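Local structure of poly-gamma-glutamate hydrolase (Bacillus phage phiNIT1, 3A9L) at residues A[26-30]-A[92-96]; A[38-44]-A[64-68]. The protein is a zinc-dependent peptidase of a bacteriophage that hydrolyses the gamma-glutamyl linkages of bacterial poly-gamma-glutamate. All blocks are in the same frame, centred on the assembly; numbering follows the deposited sequence.

Contact 1 of 2, residues A[26-30]-A[92-96]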
loop_
_atom_site.group_PDB
_atom_site.type_symbol
_atom_site.label_atom_id
_atom_site.label_comp_id
_atom_site.label_asym_id
_atom_site.label_seq_id
_atom_site.Cartn_x
_atom_site.Cartn_y
_atom_site.Cartn_z
ATOM N N GLU A 26 -3.683 2.034 2.832
ATOM C CA GLU A 26 -3.178 1.039 1.877
ATOM C C GLU A 26 -2.916 1.705 0.534
ATOM O O GLU A 26 -3.739 2.499 0.050
ATOM C CB GLU A 26 -4.196 -0.098 1.680
ATOM C CG GLU A 26 -4.564 -0.889 2.914
ATOM C CD GLU A 26 -5.199 -2.234 2.553
ATOM O OE1 GLU A 26 -5.798 -2.367 1.462
ATOM O OE2 GLU A 26 -5.078 -3.175 3.345
ATOM N N VAL A 27 -1.785 1.376 -0.105
ATOM C CA VAL A 27 -1.413 2.002 -1.405
ATOM C C VAL A 27 -0.758 0.940 -2.292
ATOM O O VAL A 27 0.099 0.194 -1.847
ATOM C CB VAL A 27 -0.395 3.163 -1.225
ATOM C CG1 VAL A 27 -0.086 3.852 -2.562
ATOM C CG2 VAL A 27 -0.849 4.199 -0.210
ATOM N N LYS A 28 -1.155 0.872 -3.554
ATOM C CA LYS A 28 -0.358 0.159 -4.504
ATOM C C LYS A 28 -0.281 0.993 -5.771
ATOM O O LYS A 28 -1.262 1.118 -6.471
ATOM C CB LYS A 28 -0.918 -1.270 -4.773
ATOM C CG LYS A 28 0.055 -2.111 -5.705
ATOM C CD LYS A 28 -0.486 -3.492 -6.026
ATOM C CE LYS A 28 0.594 -4.380 -6.685
ATOM N NZ LYS A 28 0.122 -5.776 -6.961
ATOM N N ARG A 29 0.883 1.588 -6.028
ATOM C CA ARG A 29 1.120 2.368 -7.216
ATOM C C ARG A 29 1.739 1.398 -8.234
ATOM O O ARG A 29 2.832 0.852 -7.992
ATOM C CB ARG A 29 2.062 3.550 -6.911
ATOM C CG ARG A 29 2.107 4.530 -8.078
ATOM C CD ARG A 29 3.070 5.703 -7.930
ATOM N NE ARG A 29 3.218 6.368 -9.225
ATOM C CZ ARG A 29 4.269 7.087 -9.622
ATOM N NH1 ARG A 29 5.269 7.325 -8.811
ATOM N NH2 ARG A 29 4.287 7.614 -10.840
ATOM N N GLN A 30 1.032 1.185 -9.345
ATOM C CA GLN A 30 1.359 0.148 -10.304
ATOM C C GLN A 30 0.885 0.493 -11.713
ATOM O O GLN A 30 0.946 -0.330 -12.609
ATOM C CB GLN A 30 0.799 -1.216 -9.839
ATOM C CG GLN A 30 -0.737 -1.344 -9.839
ATOM C CD GLN A 30 -1.217 -2.776 -9.646
ATOM O OE1 GLN A 30 -0.421 -3.730 -9.620
ATOM N NE2 GLN A 30 -2.525 -2.941 -9.500
ATOM N N MET A 92 -0.183 10.383 -4.503
ATOM C CA MET A 92 -0.669 9.400 -5.474
ATOM C C MET A 92 -1.522 10.050 -6.565
ATOM O O MET A 92 -1.259 9.887 -7.750
ATOM C CB MET A 92 -1.459 8.290 -4.767
ATOM C CG MET A 92 -0.580 7.325 -4.028
ATOM S SD MET A 92 0.318 6.292 -5.219
ATOM C CE MET A 92 -0.944 5.204 -5.819
ATOM N N LEU A 93 -2.516 10.844 -6.172
ATOM C CA LEU A 93 -3.369 11.468 -7.195
ATOM C C LEU A 93 -2.553 12.193 -8.261
ATOM O O LEU A 93 -2.804 12.009 -9.460
ATOM C CB LEU A 93 -4.431 12.390 -6.575
ATOM C CG LEU A 93 -5.768 11.696 -6.225
ATOM C CD1 LEU A 93 -6.493 11.437 -7.504
ATOM C CD2 LEU A 93 -5.559 10.383 -5.460
ATOM N N SER A 94 -1.566 12.974 -7.823
ATOM C CA SER A 94 -0.758 13.815 -8.694
ATOM C C SER A 94 0.118 13.033 -9.653
ATOM O O SER A 94 0.635 13.608 -10.627
ATOM C CB SER A 94 0.153 14.723 -7.867
ATOM O OG SER A 94 1.210 13.931 -7.323
ATOM N N LYS A 95 0.309 11.748 -9.353
ATOM C CA LYS A 95 1.144 10.844 -10.163
ATOM C C LYS A 95 0.336 10.026 -11.190
ATOM O O LYS A 95 0.873 9.179 -11.926
ATOM C CB LYS A 95 1.955 9.927 -9.235
ATOM C CG LYS A 95 2.872 10.641 -8.242
ATOM C CD LYS A 95 3.831 11.606 -8.934
ATOM C CE LYS A 95 5.000 11.991 -8.016
ATOM N NZ LYS A 95 4.568 12.250 -6.616
ATOM N N HIS A 96 -0.964 10.302 -11.256
ATOM C CA HIS A 96 -1.830 9.608 -12.204
ATOM C C HIS A 96 -2.626 10.573 -13.059
ATOM O O HIS A 96 -3.196 11.550 -12.565
ATOM C CB HIS A 96 -2.807 8.684 -11.490
ATOM C CG HIS A 96 -2.142 7.624 -10.692
ATOM N ND1 HIS A 96 -1.605 7.859 -9.450
ATOM C CD2 HIS A 96 -1.924 6.316 -10.958
ATOM C CE1 HIS A 96 -1.080 6.739 -8.986
ATOM N NE2 HIS A 96 -1.247 5.795 -9.890
HETATM O O HOH W 1 1.256 6.597 -11.364
#

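Contact 2 of 2, residues A[38-44]-A[64-68]. With ZN (zinc ion), chain C.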
loop_
_atom_site.group_PDB
_atom_site.type_symbol
_atom_site.label_atom_id
_atom_site.label_comp_id
_atom_site.label_asym_id
_atom_site.label_seq_id
_atom_site.Cartn_x
_atom_site.Cartn_y
_atom_site.Cartn_z
ATOM N N SER A 38 -10.518 5.206 -2.499
ATOM C CA SER A 38 -11.538 5.775 -1.648
ATOM C C SER A 38 -10.909 6.422 -0.387
ATOM O O SER A 38 -10.001 5.855 0.227
ATOM C CB SER A 38 -12.600 4.744 -1.287
ATOM O OG SER A 38 -13.487 5.306 -0.335
ATOM N N PRO A 39 -11.362 7.642 -0.037
ATOM C CA PRO A 39 -10.941 8.227 1.239
ATOM C C PRO A 39 -11.787 7.731 2.419
ATOM O O PRO A 39 -11.464 8.017 3.589
ATOM C CB PRO A 39 -11.157 9.728 1.025
ATOM C CG PRO A 39 -12.260 9.839 0.014
ATOM C CD PRO A 39 -12.118 8.596 -0.884
ATOM N N HIS A 40 -12.872 7.035 2.080
ATOM C CA HIS A 40 -13.905 6.571 3.029
ATOM C C HIS A 40 -14.083 5.034 2.994
ATOM O O HIS A 40 -15.219 4.492 2.965
ATOM C CB HIS A 40 -15.222 7.366 2.815
ATOM C CG HIS A 40 -15.020 8.859 2.755
ATOM N ND1 HIS A 40 -15.821 9.701 2.014
ATOM C CD2 HIS A 40 -14.082 9.654 3.326
ATOM C CE1 HIS A 40 -15.385 10.942 2.116
ATOM N NE2 HIS A 40 -14.320 10.938 2.900
ATOM N N ALA A 41 -12.948 4.325 3.008
ATOM C CA ALA A 41 -12.953 2.863 2.907
ATOM C C ALA A 41 -13.035 2.144 4.269
ATOM O O ALA A 41 -13.214 2.781 5.296
ATOM C CB ALA A 41 -11.751 2.377 2.110
ATOM N N GLY A 42 -12.924 0.813 4.243
ATOM C CA GLY A 42 -13.130 -0.015 5.440
ATOM C C GLY A 42 -14.556 0.198 5.881
ATOM O O GLY A 42 -15.455 0.188 5.048
ATOM N N GLY A 43 -14.738 0.413 7.182
ATOM C CA GLY A 43 -16.034 0.699 7.821
ATOM C C GLY A 43 -16.670 2.089 7.641
ATOM O O GLY A 43 -17.860 2.250 7.905
ATOM N N ILE A 44 -15.917 3.095 7.183
ATOM C CA ILE A 44 -16.505 4.449 6.967
ATOM C C ILE A 44 -17.674 4.413 5.949
ATOM O O ILE A 44 -18.815 4.849 6.254
ATOM C CB ILE A 44 -15.445 5.528 6.570
ATOM C CG1 ILE A 44 -14.180 5.422 7.427
ATOM C CG2 ILE A 44 -16.050 6.950 6.640
ATOM C CD1 ILE A 44 -12.937 6.080 6.823
ATOM N N TYR A 64 -5.594 3.083 -3.731
ATOM C CA TYR A 64 -5.345 3.782 -2.469
ATOM C C TYR A 64 -6.605 3.654 -1.672
ATOM O O TYR A 64 -7.673 3.853 -2.245
ATOM C CB TYR A 64 -5.073 5.260 -2.702
ATOM C CG TYR A 64 -5.062 6.055 -1.412
ATOM C CD1 TYR A 64 -6.256 6.561 -0.869
ATOM C CD2 TYR A 64 -3.885 6.299 -0.740
ATOM C CE1 TYR A 64 -6.257 7.273 0.280
ATOM C CE2 TYR A 64 -3.875 7.034 0.421
ATOM C CZ TYR A 64 -5.058 7.503 0.924
ATOM O OH TYR A 64 -5.078 8.204 2.083
ATOM N N LEU A 65 -6.483 3.347 -0.374
ATOM C CA LEU A 65 -7.643 3.252 0.541
ATOM C C LEU A 65 -7.343 3.827 1.908
ATOM O O LEU A 65 -6.435 3.350 2.592
ATOM C CB LEU A 65 -8.004 1.788 0.772
ATOM C CG LEU A 65 -8.399 0.869 -0.343
ATOM C CD1 LEU A 65 -8.501 -0.500 0.251
ATOM C CD2 LEU A 65 -9.754 1.311 -0.944
ATOM N N PHE A 66 -8.095 4.837 2.324
ATOM C CA PHE A 66 -8.031 5.308 3.720
ATOM C C PHE A 66 -9.180 4.629 4.405
ATOM O O PHE A 66 -10.338 4.896 4.067
ATOM C CB PHE A 66 -8.159 6.846 3.816
ATOM C CG PHE A 66 -8.004 7.386 5.214
ATOM C CD1 PHE A 66 -9.130 7.514 6.050
ATOM C CD2 PHE A 66 -6.764 7.807 5.697
ATOM C CE1 PHE A 66 -9.007 7.996 7.355
ATOM C CE2 PHE A 66 -6.641 8.296 6.995
ATOM C CZ PHE A 66 -7.770 8.396 7.824
ATOM N N GLN A 67 -8.859 3.707 5.322
ATOM C CA GLN A 67 -9.856 2.740 5.826
ATOM C C GLN A 67 -10.182 2.958 7.293
ATOM O O GLN A 67 -9.260 3.026 8.103
ATOM C CB GLN A 67 -9.309 1.301 5.691
ATOM C CG GLN A 67 -9.139 0.756 4.258
ATOM C CD GLN A 67 -9.091 -0.774 4.230
ATOM O OE1 GLN A 67 -10.013 -1.416 3.741
ATOM N NE2 GLN A 67 -8.064 -1.352 4.822
ATOM N N GLY A 68 -11.482 3.045 7.626
ATOM C CA GLY A 68 -11.938 2.897 9.015
ATOM C C GLY A 68 -11.887 1.452 9.493
ATOM O O GLY A 68 -12.256 0.536 8.752
HETATM ZN ZN ZN C . -17.644 9.287 0.873
HETATM O O HOH W 2 -19.819 9.557 0.258
#

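Contact 1 of 2, residues A[26-30]-A[92-96]
This is a side-chain packing contact between an outermost strand of the sheet within the chain, 23-29, and the C-terminal end of helix 87-94 with the loop that follows it; no direct hydrogen bond joins the two segments. M92 and V27 form the apolar part. With all three chi angles in m, the M92 side chain curls toward the strand and places CE 3.6 Å from V27 CG1 and 3.6 Å from R29 CB, so the methyl group touches side chains two residues apart on the strand. Beyond it, the extended R29 side chain runs on past the residues that follow the helix: R29 CG passes 4.0 Å from H96 CE1, and K95 CB lies over one face of the guanidinium, 3.7 Å from R29 NH2. A water bridges the segments, accepting from R29 NE at 2.9 Å and donating to K95 O at 2.7 Å. The helix covers one side of the mixed sheet of an alpha/beta fold near its edge, M92 reaching I35 on strand 34-42, while V27 packs on Y64 of the adjacent strand. In the assembly, E26 to R29 pair antiparallel with a strand of the second subunit, carrying the sheet across the interface. Both ring nitrogens of H96 are hydrogen-bonded: NE2 with S62 OG, while ND1 donates to M92 O at 2.7 Å, a carbonyl that also accepts from K95 N at 2.9 Å.

Contact 2 of 2, residues A[38-44]-A[64-68]
Strands 34-42 and 62-68 lie side by side as the parallel pair of a beta-alpha-beta unit whose connecting helix is 48-59. At S38 the ladder is regular: S38 N donates to Y64 O (3.2 Å) and S38 O accepts from F66 N (3.0 Å), while S38 OG accepts a hydrogen bond from H40 N at 3.0 Å in an ST turn and also pairs with F102 O. The chain then turns a corner at P39 and H40, a beta bulge that shifts the register by one. H40 consequently points away from strand 62-68, and its ND1 binds zinc at 2.2 Å; E45, H103 and a water are further ligands, and NE2 is hydrogen-bonded to V79 O. Pairing resumes at A41, whose N donates to F66 O and whose O accepts from G68 N, both 2.9 Å; A41 CB packs on L65 CD2 (3.8 Å). A type II' turn from A41 to I44 follows. G42 has positive phi, and a CB there would clash with G68 O, the acceptor for G43 N at 2.9 Å. I44 closes the segment, reaching back over the strand: its CD1 is 3.5 Å from G68 N and meets the edge of the F66 ring, 4.1 Å from F66 CD1.

How the contacts relate
From the N terminus, the chain first lays down 26-30, then passes through 38-44 and, after helix 48-59, enters 64-68, parallel to 38-44, where contact 2 closes the shorter loop. It continues to helix 87-94, and there 92-96 meets 26-30, so the loop closed by contact 1 encloses contact 2. The nested pair is joined directly through the sheet: strand 62-68 lies between 23-29 and 34-42, antiparallel to the former, and E26 O stands 2.9 Å from L65 N, a probable hydrogen bond. V27 CG2 packs 3.7 Å from Y64 CD2. Contact 1 ties a helix to the subunit-interface edge; contact 2, about 15 Å away between centres, lies by the zinc.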